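Local coordinates for glutaredoxin-glutathione complex (Polygonaceae, PDB 5KQA), which binds glutathione and, as a glutaredoxin of the thioredoxin clan, probably catalyses glutathione-dependent thiol-disulfide exchange, at residues L39-K44 with S51-L56; K55-L60 with D105-K110; K24-K29 with Q79-Q84; Q84-R89 with N93-G98. All coordinates share one frame; numbering follows the deposited sequence.

Contact 1 (L39-K44 with S51-L56); sequences LVVFSK and SRVKKL. With GSH (glutathione), chain B.
Lys54, on helix 48-60, stretches across to Ser43 at the end of strand 39-43. From CB the chain turns to put CG anti to its own carbonyl carbon (chi1 -69°) and then runs extended, so that the far end rather than the root makes the contact. Lys54 CE passes 3.4 Å from Ser43 OG and also lies 4.0 Å from Ser43 CB. At the tip, Lys54 NZ donates a hydrogen bond of 3.1 Å to that same Ser43 OG. A second bond runs from Lys54 NZ to water 1, at 2.6 Å, and this water in turn donates to Lys44 O at 3.2 Å. Glu68, outside the two segments, is the main partner of both side chains, in a salt bridge with Lys54 and a hydrogen bond with Ser43. Beside this polar cluster the helix meets the strand through one apolar touch: Val41 CG1 lies 4.0 Å from Val53 CG2, the two side chains passing alongside each other. Strand and helix belong to the beta-alpha-beta unit 39-43, 48-60, 65-68. Beyond the strand end, Lys44 NZ donates a hydrogen bond of 3.0 Å to glutathione O31. With a carboxylate, a hydroxyl and a water as partners, the Lys54 ammonium is probably well neutralised and ties the helix to the end of the strand.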
# COMPACT_ATOMS: atom_id res chain seq x y z
N LEU A 39 -2.05 -3.13 7.48
CA LEU A 39 -1.08 -2.41 6.66
C LEU A 39 -0.89 -3.11 5.30
O LEU A 39 -0.58 -4.30 5.25
CB LEU A 39 0.25 -2.31 7.41
CG LEU A 39 1.48 -1.80 6.64
CD1 LEU A 39 1.20 -0.41 6.05
CD2 LEU A 39 2.71 -1.79 7.54
N VAL A 40 -1.09 -2.37 4.22
CA VAL A 40 -0.90 -2.93 2.88
C VAL A 40 0.10 -2.10 2.11
O VAL A 40 0.03 -0.87 2.10
CB VAL A 40 -2.21 -2.99 2.05
CG1 VAL A 40 -1.93 -3.63 0.67
CG2 VAL A 40 -3.30 -3.75 2.78
N VAL A 41 1.02 -2.77 1.44
CA VAL A 41 1.98 -2.10 0.58
C VAL A 41 1.82 -2.57 -0.86
O VAL A 41 2.33 -3.63 -1.21
CB VAL A 41 3.42 -2.33 1.04
CG1 VAL A 41 4.38 -1.57 0.15
CG2 VAL A 41 3.60 -1.88 2.50
N PHE A 42 1.10 -1.81 -1.69
CA PHE A 42 1.07 -2.14 -3.11
C PHE A 42 2.42 -1.77 -3.68
O PHE A 42 2.89 -0.65 -3.54
CB PHE A 42 -0.07 -1.44 -3.85
CG PHE A 42 -1.43 -1.89 -3.43
CD1 PHE A 42 -1.98 -3.06 -3.95
CD2 PHE A 42 -2.16 -1.17 -2.50
CE1 PHE A 42 -3.25 -3.49 -3.56
CE2 PHE A 42 -3.43 -1.58 -2.10
CZ PHE A 42 -3.97 -2.76 -2.63
N SER A 43 3.05 -2.75 -4.32
CA SER A 43 4.49 -2.71 -4.57
C SER A 43 4.84 -3.23 -5.97
O SER A 43 3.99 -3.80 -6.67
CB SER A 43 5.19 -3.54 -3.49
OG SER A 43 6.59 -3.64 -3.70
N LYS A 44 6.08 -3.02 -6.38
CA LYS A 44 6.67 -3.83 -7.47
C LYS A 44 7.99 -4.42 -6.98
O LYS A 44 8.70 -3.81 -6.18
CB LYS A 44 6.85 -2.99 -8.74
CG LYS A 44 5.52 -2.75 -9.47
CD LYS A 44 5.70 -1.91 -10.73
CE LYS A 44 4.37 -1.75 -11.47
NZ LYS A 44 4.50 -0.91 -12.69
N SER A 51 11.26 -1.21 -1.55
CA SER A 51 12.20 -1.85 -0.64
C SER A 51 12.48 -1.00 0.60
O SER A 51 12.55 -1.52 1.70
CB SER A 51 13.51 -2.17 -1.35
OG SER A 51 13.29 -3.15 -2.34
N ARG A 52 12.66 0.31 0.40
CA ARG A 52 12.85 1.23 1.53
C ARG A 52 11.71 1.19 2.54
O ARG A 52 11.94 1.12 3.75
CB ARG A 52 13.03 2.67 1.03
CG ARG A 52 14.40 2.98 0.45
CD ARG A 52 15.07 4.12 1.21
NE ARG A 52 14.51 5.41 0.85
CZ ARG A 52 14.25 6.39 1.71
NH1 ARG A 52 13.74 7.53 1.27
NH2 ARG A 52 14.51 6.24 3.01
N VAL A 53 10.47 1.24 2.05
CA VAL A 53 9.33 1.33 2.96
C VAL A 53 9.15 0.01 3.69
O VAL A 53 8.81 -0.01 4.87
CB VAL A 53 7.99 1.73 2.26
CG1 VAL A 53 8.11 3.08 1.58
CG2 VAL A 53 7.51 0.67 1.30
N LYS A 54 9.41 -1.10 2.99
CA LYS A 54 9.33 -2.41 3.62
C LYS A 54 10.38 -2.55 4.72
O LYS A 54 10.09 -3.09 5.80
CB LYS A 54 9.53 -3.53 2.59
CG LYS A 54 8.41 -3.70 1.58
CD LYS A 54 8.87 -4.61 0.45
CE LYS A 54 7.92 -4.58 -0.72
NZ LYS A 54 8.43 -5.38 -1.89
N LYS A 55 11.59 -2.09 4.45
CA LYS A 55 12.66 -2.13 5.44
C LYS A 55 12.30 -1.32 6.69
O LYS A 55 12.53 -1.75 7.82
CB LYS A 55 13.96 -1.61 4.82
CG LYS A 55 15.21 -1.86 5.63
CD LYS A 55 16.45 -1.56 4.79
CE LYS A 55 17.74 -1.91 5.52
NZ LYS A 55 17.99 -1.03 6.70
N LEU A 56 11.72 -0.13 6.49
CA LEU A 56 11.24 0.69 7.61
C LEU A 56 10.21 -0.06 8.45
O LEU A 56 10.32 -0.12 9.67
CB LEU A 56 10.63 2.00 7.11
CG LEU A 56 10.01 2.89 8.21
CD1 LEU A 56 11.09 3.60 9.00
CD2 LEU A 56 9.02 3.87 7.66
N1 GSH B . 8.21 9.82 -4.45
CA1 GSH B . 7.80 8.47 -4.70
C1 GSH B . 7.90 7.73 -3.39
O11 GSH B . 7.24 6.67 -3.21
O12 GSH B . 8.64 8.18 -2.47
CB1 GSH B . 8.66 7.83 -5.78
CG1 GSH B . 8.26 6.38 -6.00
CD1 GSH B . 8.64 5.89 -7.40
OE1 GSH B . 9.22 6.62 -8.17
N2 GSH B . 8.29 4.56 -7.81
CA2 GSH B . 8.62 4.07 -9.11
C2 GSH B . 7.39 3.89 -9.97
O2 GSH B . 6.33 3.52 -9.50
CB2 GSH B . 9.19 2.68 -9.05
SG2 GSH B . 10.90 2.69 -8.58
N3 GSH B . 7.51 4.12 -11.37
CA3 GSH B . 6.37 3.91 -12.20
C3 GSH B . 5.99 2.43 -12.15
O31 GSH B . 4.79 2.08 -12.28
O32 GSH B . 6.87 1.53 -11.97
O HOH W 1 10.15 -4.20 -3.36

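Contact 2 (K55-L60 with D105-K110). With GSH (glutathione), chain B.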
# COMPACT_ATOMS: atom_id res chain seq x y z
N LYS A 55 11.59 -2.09 4.45
CA LYS A 55 12.66 -2.13 5.44
C LYS A 55 12.30 -1.32 6.69
O LYS A 55 12.53 -1.75 7.82
CB LYS A 55 13.96 -1.61 4.82
CG LYS A 55 15.21 -1.86 5.63
CD LYS A 55 16.45 -1.56 4.79
CE LYS A 55 17.74 -1.91 5.52
NZ LYS A 55 17.99 -1.03 6.70
N LEU A 56 11.72 -0.13 6.49
CA LEU A 56 11.24 0.69 7.61
C LEU A 56 10.21 -0.06 8.45
O LEU A 56 10.32 -0.12 9.67
CB LEU A 56 10.63 2.00 7.11
CG LEU A 56 10.01 2.89 8.21
CD1 LEU A 56 11.09 3.60 9.00
CD2 LEU A 56 9.02 3.87 7.66
N PHE A 57 9.19 -0.61 7.79
CA PHE A 57 8.16 -1.36 8.50
C PHE A 57 8.74 -2.58 9.21
O PHE A 57 8.30 -2.90 10.32
CB PHE A 57 7.05 -1.79 7.54
CG PHE A 57 6.21 -0.66 7.04
CD1 PHE A 57 5.83 0.36 7.91
CD2 PHE A 57 5.82 -0.60 5.72
CE1 PHE A 57 5.06 1.41 7.46
CE2 PHE A 57 5.06 0.46 5.27
CZ PHE A 57 4.67 1.46 6.14
N ASP A 58 9.70 -3.25 8.59
CA ASP A 58 10.38 -4.38 9.24
C ASP A 58 10.98 -3.94 10.58
O ASP A 58 10.76 -4.57 11.62
CB ASP A 58 11.49 -4.95 8.35
CG ASP A 58 10.96 -5.68 7.11
OD1 ASP A 58 9.81 -6.17 7.14
OD2 ASP A 58 11.70 -5.76 6.11
N GLN A 59 11.74 -2.85 10.54
CA GLN A 59 12.46 -2.35 11.70
C GLN A 59 11.52 -1.81 12.79
O GLN A 59 11.83 -1.86 13.98
CB GLN A 59 13.46 -1.28 11.26
CG GLN A 59 14.55 -1.84 10.33
CD GLN A 59 15.51 -0.79 9.81
OE1 GLN A 59 15.14 0.37 9.62
NE2 GLN A 59 16.75 -1.19 9.58
N LEU A 60 10.35 -1.32 12.37
CA LEU A 60 9.35 -0.84 13.32
C LEU A 60 8.57 -1.97 13.97
O LEU A 60 7.78 -1.73 14.89
CB LEU A 60 8.36 0.10 12.64
CG LEU A 60 8.84 1.45 12.12
CD1 LEU A 60 7.65 2.17 11.50
CD2 LEU A 60 9.47 2.28 13.23
N ASP A 105 7.99 8.59 0.41
CA ASP A 105 8.10 9.93 0.97
C ASP A 105 7.00 10.21 2.01
O ASP A 105 7.28 10.72 3.09
CB ASP A 105 8.04 10.96 -0.14
CG ASP A 105 7.09 10.55 -1.26
OD1 ASP A 105 6.03 9.94 -0.97
OD2 ASP A 105 7.41 10.85 -2.44
N SER A 106 5.76 9.88 1.66
CA SER A 106 4.63 10.10 2.56
C SER A 106 4.79 9.32 3.87
O SER A 106 4.48 9.84 4.94
CB SER A 106 3.32 9.69 1.88
OG SER A 106 3.16 10.38 0.66
N VAL A 107 5.26 8.08 3.77
CA VAL A 107 5.46 7.25 4.94
C VAL A 107 6.60 7.81 5.78
O VAL A 107 6.50 7.89 7.01
CB VAL A 107 5.77 5.78 4.57
CG1 VAL A 107 6.25 5.01 5.79
CG2 VAL A 107 4.53 5.11 3.94
N MET A 108 7.68 8.19 5.11
CA MET A 108 8.81 8.82 5.79
C MET A 108 8.39 10.12 6.49
O MET A 108 8.86 10.42 7.59
CB MET A 108 9.94 9.09 4.80
CG MET A 108 10.59 7.84 4.22
SD MET A 108 11.07 6.69 5.52
CE MET A 108 11.43 5.22 4.56
N GLU A 109 7.51 10.88 5.86
CA GLU A 109 6.97 12.10 6.48
C GLU A 109 6.25 11.79 7.80
O GLU A 109 6.43 12.50 8.80
CB GLU A 109 6.02 12.82 5.52
CG GLU A 109 5.25 13.97 6.14
CD GLU A 109 4.00 14.35 5.33
OE1 GLU A 109 4.00 14.14 4.09
OE2 GLU A 109 3.01 14.85 5.93
N LYS A 110 5.43 10.74 7.81
CA LYS A 110 4.70 10.36 9.02
C LYS A 110 5.63 9.81 10.10
O LYS A 110 5.38 9.97 11.29
CB LYS A 110 3.63 9.31 8.69
CG LYS A 110 2.64 9.75 7.61
CD LYS A 110 1.59 10.72 8.15
CE LYS A 110 0.51 11.01 7.10
NZ LYS A 110 -0.71 11.66 7.66
N1 GSH B . 8.21 9.82 -4.45
CA1 GSH B . 7.80 8.47 -4.70
C1 GSH B . 7.90 7.73 -3.39
O11 GSH B . 7.24 6.67 -3.21
O12 GSH B . 8.64 8.18 -2.47
CB1 GSH B . 8.66 7.83 -5.78
CG1 GSH B . 8.26 6.38 -6.00
CD1 GSH B . 8.64 5.89 -7.40
OE1 GSH B . 9.22 6.62 -8.17
N2 GSH B . 8.29 4.56 -7.81
CA2 GSH B . 8.62 4.07 -9.11
C2 GSH B . 7.39 3.89 -9.97
O2 GSH B . 6.33 3.52 -9.50
CB2 GSH B . 9.19 2.68 -9.05
SG2 GSH B . 10.90 2.69 -8.58
N3 GSH B . 7.51 4.12 -11.37
CA3 GSH B . 6.37 3.91 -12.20
C3 GSH B . 5.99 2.43 -12.15
O31 GSH B . 4.79 2.08 -12.28
O32 GSH B . 6.87 1.53 -11.97
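This is an apolar helix-helix contact in which Leu56 and Phe57 of helix 48-60 meet Val107 and Met108 of helix 104-112, with no hydrogen bond between the two segments. The axes of the two short segments run at 32° to each other and come no nearer than 11.9 Å, so the space between them is bridged by side chains rather than by close backbones. Val107 CG1 is the meeting point: it lies 3.5 Å from Leu56 CD2 and 3.9 Å from Phe57 CZ, approaching the phenyl ring obliquely. That methyl stands anti to the backbone N of Val107 (chi1 168°), a setting that carries it to both partners. Leu56 CD2 also meets the thioether of Met108, at 4.1 Å from Met108 SD; the Met108 chain bends at chi2, and Met108 CE comes within 4.2 Å of Leu56 CB. At the start of the second segment Asp105 serves the ligand instead. Asp105 N donates to glutathione O12 at 3.0 Å, a fairly straight bond of 157°, while Asp105 OD1 accepts from Ser106 N. Glutathione N1 lies so close to Asp105 OD2 that the details of their hydrogen bond are doubtful. Around the apolar cluster, Leu116 of helix 116-122 touches both Leu56 and Val107, and Val94 of strand 93-96 touches Val107 and Phe57, while Phe57 also rests on Leu39 and Val41 of strand 39-43.

Contact 3 (K24-K29 with Q79-Q84); sequences KMALQK and QAALLQ. With GSH (glutathione), chain B.
Leu27 of helix 20-35 lays its CB against the methyl of Ala81 on helix 75-86, the two CB atoms 3.9 Å apart. These helices pack in the thioredoxin-type fold of the glutaredoxins, and the axes of the two short segments cross at -76° with a closest approach of 8.4 Å. The small residue allows this: Ala81 CB reaches the backbone of the other helix, 3.7 Å from Leu27 N, and the CA atoms of Leu27 and Ala81 are the nearest pair at 5.1 Å. Ala26 CB stands 4.3 Å from Ala81 CB. At the margin, Leu27 CD2 meets Gln84 OE1, where the two side chains cross at about a right angle; this is a van der Waals touch, since a methyl offers no usual donor. Leu27 also rests on Trp85, one residue further along helix 75-86.

Gln79 points away from helix 20-35 and binds glutathione. With CG anti to the backbone N (chi1 -164°) and the chain extended beyond it, the amide is carried out to the ligand's glycyl carboxylate. The amide is held at both ends, OE1 accepting from Lys44 NZ and NE2 also giving a hydrogen bond to the carbonyl oxygen of Arg89. Replacing Gln79 by a leucine would probably leave the glycyl carboxylate and the Arg89 carbonyl without this donor and deprive the Lys44 ammonium of an acceptor. The bond to the ligand is nearly straight: Gln79 NE2 stands 2.8 Å from glutathione O31, with an N-H...O angle of 162°.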
# COMPACT_ATOMS: atom_id res chain seq x y z
N LYS A 24 -13.07 -2.21 -12.59
CA LYS A 24 -14.00 -2.43 -11.49
C LYS A 24 -13.60 -3.64 -10.63
O LYS A 24 -13.58 -3.55 -9.41
CB LYS A 24 -15.42 -2.62 -12.04
CG LYS A 24 -16.46 -2.89 -10.98
CD LYS A 24 -17.83 -3.06 -11.59
CE LYS A 24 -18.50 -4.34 -11.09
NZ LYS A 24 -19.90 -4.45 -11.57
N MET A 25 -13.31 -4.76 -11.28
CA MET A 25 -12.85 -5.97 -10.61
C MET A 25 -11.53 -5.75 -9.87
O MET A 25 -11.35 -6.19 -8.74
CB MET A 25 -12.69 -7.11 -11.62
CG MET A 25 -13.99 -7.61 -12.20
SD MET A 25 -15.09 -8.29 -10.94
CE MET A 25 -16.17 -6.90 -10.66
N ALA A 26 -10.59 -5.07 -10.53
CA ALA A 26 -9.32 -4.74 -9.90
C ALA A 26 -9.49 -3.84 -8.66
O ALA A 26 -8.82 -4.03 -7.65
CB ALA A 26 -8.41 -4.06 -10.92
N LEU A 27 -10.38 -2.86 -8.74
CA LEU A 27 -10.66 -2.00 -7.60
C LEU A 27 -11.24 -2.81 -6.45
O LEU A 27 -10.80 -2.66 -5.31
CB LEU A 27 -11.62 -0.87 -7.99
CG LEU A 27 -11.98 0.10 -6.86
CD1 LEU A 27 -10.77 0.93 -6.44
CD2 LEU A 27 -13.13 1.01 -7.27
N GLN A 28 -12.23 -3.65 -6.73
CA GLN A 28 -12.78 -4.53 -5.70
C GLN A 28 -11.69 -5.36 -5.04
O GLN A 28 -11.63 -5.47 -3.82
CB GLN A 28 -13.87 -5.43 -6.28
CG GLN A 28 -15.19 -4.68 -6.54
CD GLN A 28 -16.30 -5.54 -7.13
OE1 GLN A 28 -16.26 -6.78 -7.04
NE2 GLN A 28 -17.29 -4.89 -7.73
N LYS A 29 -10.80 -5.94 -5.85
CA LYS A 29 -9.69 -6.72 -5.33
C LYS A 29 -8.81 -5.89 -4.40
O LYS A 29 -8.43 -6.35 -3.32
CB LYS A 29 -8.84 -7.29 -6.47
CG LYS A 29 -7.54 -7.93 -5.99
CD LYS A 29 -6.80 -8.70 -7.09
CE LYS A 29 -5.58 -9.45 -6.51
NZ LYS A 29 -5.01 -10.46 -7.44
N GLN A 79 -3.14 -1.16 -10.91
CA GLN A 79 -2.46 0.13 -10.85
C GLN A 79 -3.39 1.24 -11.35
O GLN A 79 -3.40 2.35 -10.82
CB GLN A 79 -1.15 0.10 -11.65
CG GLN A 79 -0.21 1.27 -11.30
CD GLN A 79 1.24 1.01 -11.69
OE1 GLN A 79 1.55 0.01 -12.35
NE2 GLN A 79 2.13 1.92 -11.30
N ALA A 80 -4.19 0.93 -12.37
CA ALA A 80 -5.17 1.87 -12.88
C ALA A 80 -6.25 2.18 -11.84
O ALA A 80 -6.69 3.33 -11.71
CB ALA A 80 -5.82 1.34 -14.16
N ALA A 81 -6.70 1.16 -11.12
CA ALA A 81 -7.70 1.35 -10.08
C ALA A 81 -7.15 2.20 -8.93
O ALA A 81 -7.86 3.02 -8.34
CB ALA A 81 -8.19 0.01 -9.57
N LEU A 82 -5.87 2.02 -8.61
CA LEU A 82 -5.26 2.77 -7.52
C LEU A 82 -5.10 4.23 -7.90
O LEU A 82 -5.20 5.12 -7.05
CB LEU A 82 -3.90 2.18 -7.13
CG LEU A 82 -3.87 0.82 -6.42
CD1 LEU A 82 -2.45 0.25 -6.45
CD2 LEU A 82 -4.41 0.88 -4.97
N LEU A 83 -4.87 4.48 -9.19
CA LEU A 83 -4.83 5.85 -9.70
C LEU A 83 -6.20 6.51 -9.54
O LEU A 83 -6.31 7.61 -9.03
CB LEU A 83 -4.39 5.88 -11.16
CG LEU A 83 -4.46 7.24 -11.88
CD1 LEU A 83 -3.74 8.35 -11.10
CD2 LEU A 83 -3.88 7.13 -13.29
N GLN A 84 -7.24 5.83 -10.00
CA GLN A 84 -8.59 6.35 -9.85
C GLN A 84 -8.93 6.63 -8.39
O GLN A 84 -9.51 7.65 -8.04
CB GLN A 84 -9.60 5.37 -10.45
CG GLN A 84 -11.05 5.73 -10.16
CD GLN A 84 -12.00 4.62 -10.54
OE1 GLN A 84 -12.61 3.98 -9.67
NE2 GLN A 84 -12.15 4.39 -11.84
N1 GSH B . 8.21 9.82 -4.45
CA1 GSH B . 7.80 8.47 -4.70
C1 GSH B . 7.90 7.73 -3.39
O11 GSH B . 7.24 6.67 -3.21
O12 GSH B . 8.64 8.18 -2.47
CB1 GSH B . 8.66 7.83 -5.78
CG1 GSH B . 8.26 6.38 -6.00
CD1 GSH B . 8.64 5.89 -7.40
OE1 GSH B . 9.22 6.62 -8.17
N2 GSH B . 8.29 4.56 -7.81
CA2 GSH B . 8.62 4.07 -9.11
C2 GSH B . 7.39 3.89 -9.97
O2 GSH B . 6.33 3.52 -9.50
CB2 GSH B . 9.19 2.68 -9.05
SG2 GSH B . 10.90 2.69 -8.58
N3 GSH B . 7.51 4.12 -11.37
CA3 GSH B . 6.37 3.91 -12.20
C3 GSH B . 5.99 2.43 -12.15
O31 GSH B . 4.79 2.08 -12.28
O32 GSH B . 6.87 1.53 -11.97

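Contact 4 (Q84-R89 with N93-G98); sequences QWTGQR and NVFIGG
The indole of Trp85 has both Phe95 CE2 and Thr86 CG2 over one face, displaced toward the rim. Trp85 CG lies opposite the backbone N (chi1 -172°), which sends the indole out over Phe95. Phe95 CE2 lies 3.6 Å from Trp85 CH2, and the six-membered ring and the phenyl have centroids 4.6 Å apart with planes at 33°, an oblique pairing. Thr86 CG2 fills in beside them, 3.6 Å from Phe95 CZ. A second flat pair follows: the amides of Gln88 and Asn93 stack with planes 9° apart, Gln88 CD 3.6 Å from Asn93 CG. Polar partners hold the Gln88 amide (Thr90 O at NE2, His100 at OE1), and more weakly that of Asn93. Asn93 ND2 gives a weak, nearly straight hydrogen bond of 3.3 Å to Thr86 OG1, which also accepts from Gln88 N in an ST turn, besides bonding Leu82 O. With an alanine at Trp85, Phe95 is likely to lose its indole neighbour and a gap to open beside Val34. The contact joins the C-terminal end of helix 75-86 and the following turn to strand 93-96; Val34 of helix 20-35 touches both Trp85 and Phe95, while the strand pairs with 39-43 and 99-102.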
# COMPACT_ATOMS: atom_id res chain seq x y z
N GLN A 84 -7.24 5.83 -10.00
CA GLN A 84 -8.59 6.35 -9.85
C GLN A 84 -8.93 6.63 -8.39
O GLN A 84 -9.51 7.65 -8.04
CB GLN A 84 -9.60 5.37 -10.45
CG GLN A 84 -11.05 5.73 -10.16
CD GLN A 84 -12.00 4.62 -10.54
OE1 GLN A 84 -12.61 3.98 -9.67
NE2 GLN A 84 -12.15 4.39 -11.84
N TRP A 85 -8.53 5.71 -7.52
CA TRP A 85 -8.86 5.75 -6.10
C TRP A 85 -8.04 6.77 -5.31
O TRP A 85 -8.57 7.43 -4.40
CB TRP A 85 -8.67 4.35 -5.54
CG TRP A 85 -9.11 4.09 -4.13
CD1 TRP A 85 -9.86 4.89 -3.32
CD2 TRP A 85 -8.82 2.90 -3.38
NE1 TRP A 85 -10.05 4.27 -2.10
CE2 TRP A 85 -9.42 3.06 -2.12
CE3 TRP A 85 -8.09 1.74 -3.66
CZ2 TRP A 85 -9.33 2.08 -1.13
CZ3 TRP A 85 -8.00 0.77 -2.67
CH2 TRP A 85 -8.62 0.95 -1.42
N THR A 86 -6.75 6.88 -5.62
CA THR A 86 -5.83 7.69 -4.80
C THR A 86 -5.11 8.85 -5.52
O THR A 86 -4.42 9.64 -4.87
CB THR A 86 -4.71 6.81 -4.17
OG1 THR A 86 -3.81 6.38 -5.20
CG2 THR A 86 -5.28 5.58 -3.42
N GLY A 87 -5.23 8.94 -6.84
CA GLY A 87 -4.54 9.97 -7.60
C GLY A 87 -3.05 9.74 -7.76
O GLY A 87 -2.34 10.53 -8.39
N GLN A 88 -2.59 8.63 -7.21
CA GLN A 88 -1.18 8.28 -7.23
C GLN A 88 -0.89 7.33 -8.41
O GLN A 88 -1.70 6.45 -8.71
CB GLN A 88 -0.81 7.65 -5.89
CG GLN A 88 0.60 7.16 -5.74
CD GLN A 88 0.88 6.67 -4.33
OE1 GLN A 88 0.23 7.10 -3.37
NE2 GLN A 88 1.85 5.78 -4.20
N ARG A 89 0.24 7.52 -9.07
CA ARG A 89 0.59 6.73 -10.26
C ARG A 89 1.67 5.68 -9.99
O ARG A 89 1.88 4.77 -10.80
CB ARG A 89 1.05 7.65 -11.39
CG ARG A 89 0.04 8.71 -11.74
CD ARG A 89 0.50 9.59 -12.89
NE ARG A 89 -0.58 10.48 -13.31
CZ ARG A 89 -1.50 10.15 -14.21
NH1 ARG A 89 -1.46 8.95 -14.79
NH2 ARG A 89 -2.45 11.01 -14.54
N ASN A 93 2.42 2.14 -2.86
CA ASN A 93 1.16 2.78 -2.53
C ASN A 93 0.65 2.11 -1.26
O ASN A 93 0.16 0.98 -1.28
CB ASN A 93 0.16 2.65 -3.67
CG ASN A 93 -0.98 3.66 -3.58
OD1 ASN A 93 -1.38 4.07 -2.49
ND2 ASN A 93 -1.51 4.06 -4.73
N VAL A 94 0.81 2.82 -0.14
CA VAL A 94 0.58 2.28 1.20
C VAL A 94 -0.79 2.65 1.79
O VAL A 94 -1.22 3.80 1.72
CB VAL A 94 1.70 2.78 2.16
CG1 VAL A 94 1.53 2.20 3.57
CG2 VAL A 94 3.07 2.44 1.60
N PHE A 95 -1.45 1.67 2.39
CA PHE A 95 -2.68 1.90 3.15
C PHE A 95 -2.48 1.44 4.58
O PHE A 95 -1.85 0.40 4.82
CB PHE A 95 -3.87 1.16 2.54
CG PHE A 95 -4.33 1.72 1.22
CD1 PHE A 95 -3.57 1.53 0.08
CD2 PHE A 95 -5.52 2.42 1.13
CE1 PHE A 95 -4.00 2.02 -1.14
CE2 PHE A 95 -5.95 2.91 -0.08
CZ PHE A 95 -5.18 2.72 -1.22
N ILE A 96 -3.01 2.20 5.53
CA ILE A 96 -2.97 1.85 6.94
C ILE A 96 -4.36 2.03 7.56
O ILE A 96 -4.94 3.11 7.47
CB ILE A 96 -1.94 2.70 7.73
CG1 ILE A 96 -0.53 2.41 7.22
CG2 ILE A 96 -2.02 2.43 9.24
CD1 ILE A 96 0.56 3.20 7.91
N GLY A 97 -4.89 0.96 8.15
CA GLY A 97 -6.21 1.02 8.76
C GLY A 97 -7.31 1.42 7.80
O GLY A 97 -8.29 2.04 8.19
N GLY A 98 -7.16 1.04 6.54
CA GLY A 98 -8.17 1.35 5.54
C GLY A 98 -7.97 2.69 4.88
O GLY A 98 -8.69 3.06 3.96

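The four contacts are distributed around the central sheet, whose strand order is 65-68, 39-43, 93-96, 99-102. Contacts 1 and 2 share helix 48-60, with centres about 8 Å apart; contacts 3 and 4 share helix 75-86, with centres about 10 Å apart. Contacts 2 and 3 sit on opposite sides of the chain's centre, about 24 Å between centres, and do not touch. Backbone pairing links strand 39-43 of contact 1 with strand 93-96 of contact 4. Along the chain, contact 1 closes before contact 4 opens, contact 1 nests within contact 3 and contact 4 within contact 2, and contacts 2 and 3 interleave. Glutathione is touched from contacts 1, 2 and 3, so its site draws together both helical layers.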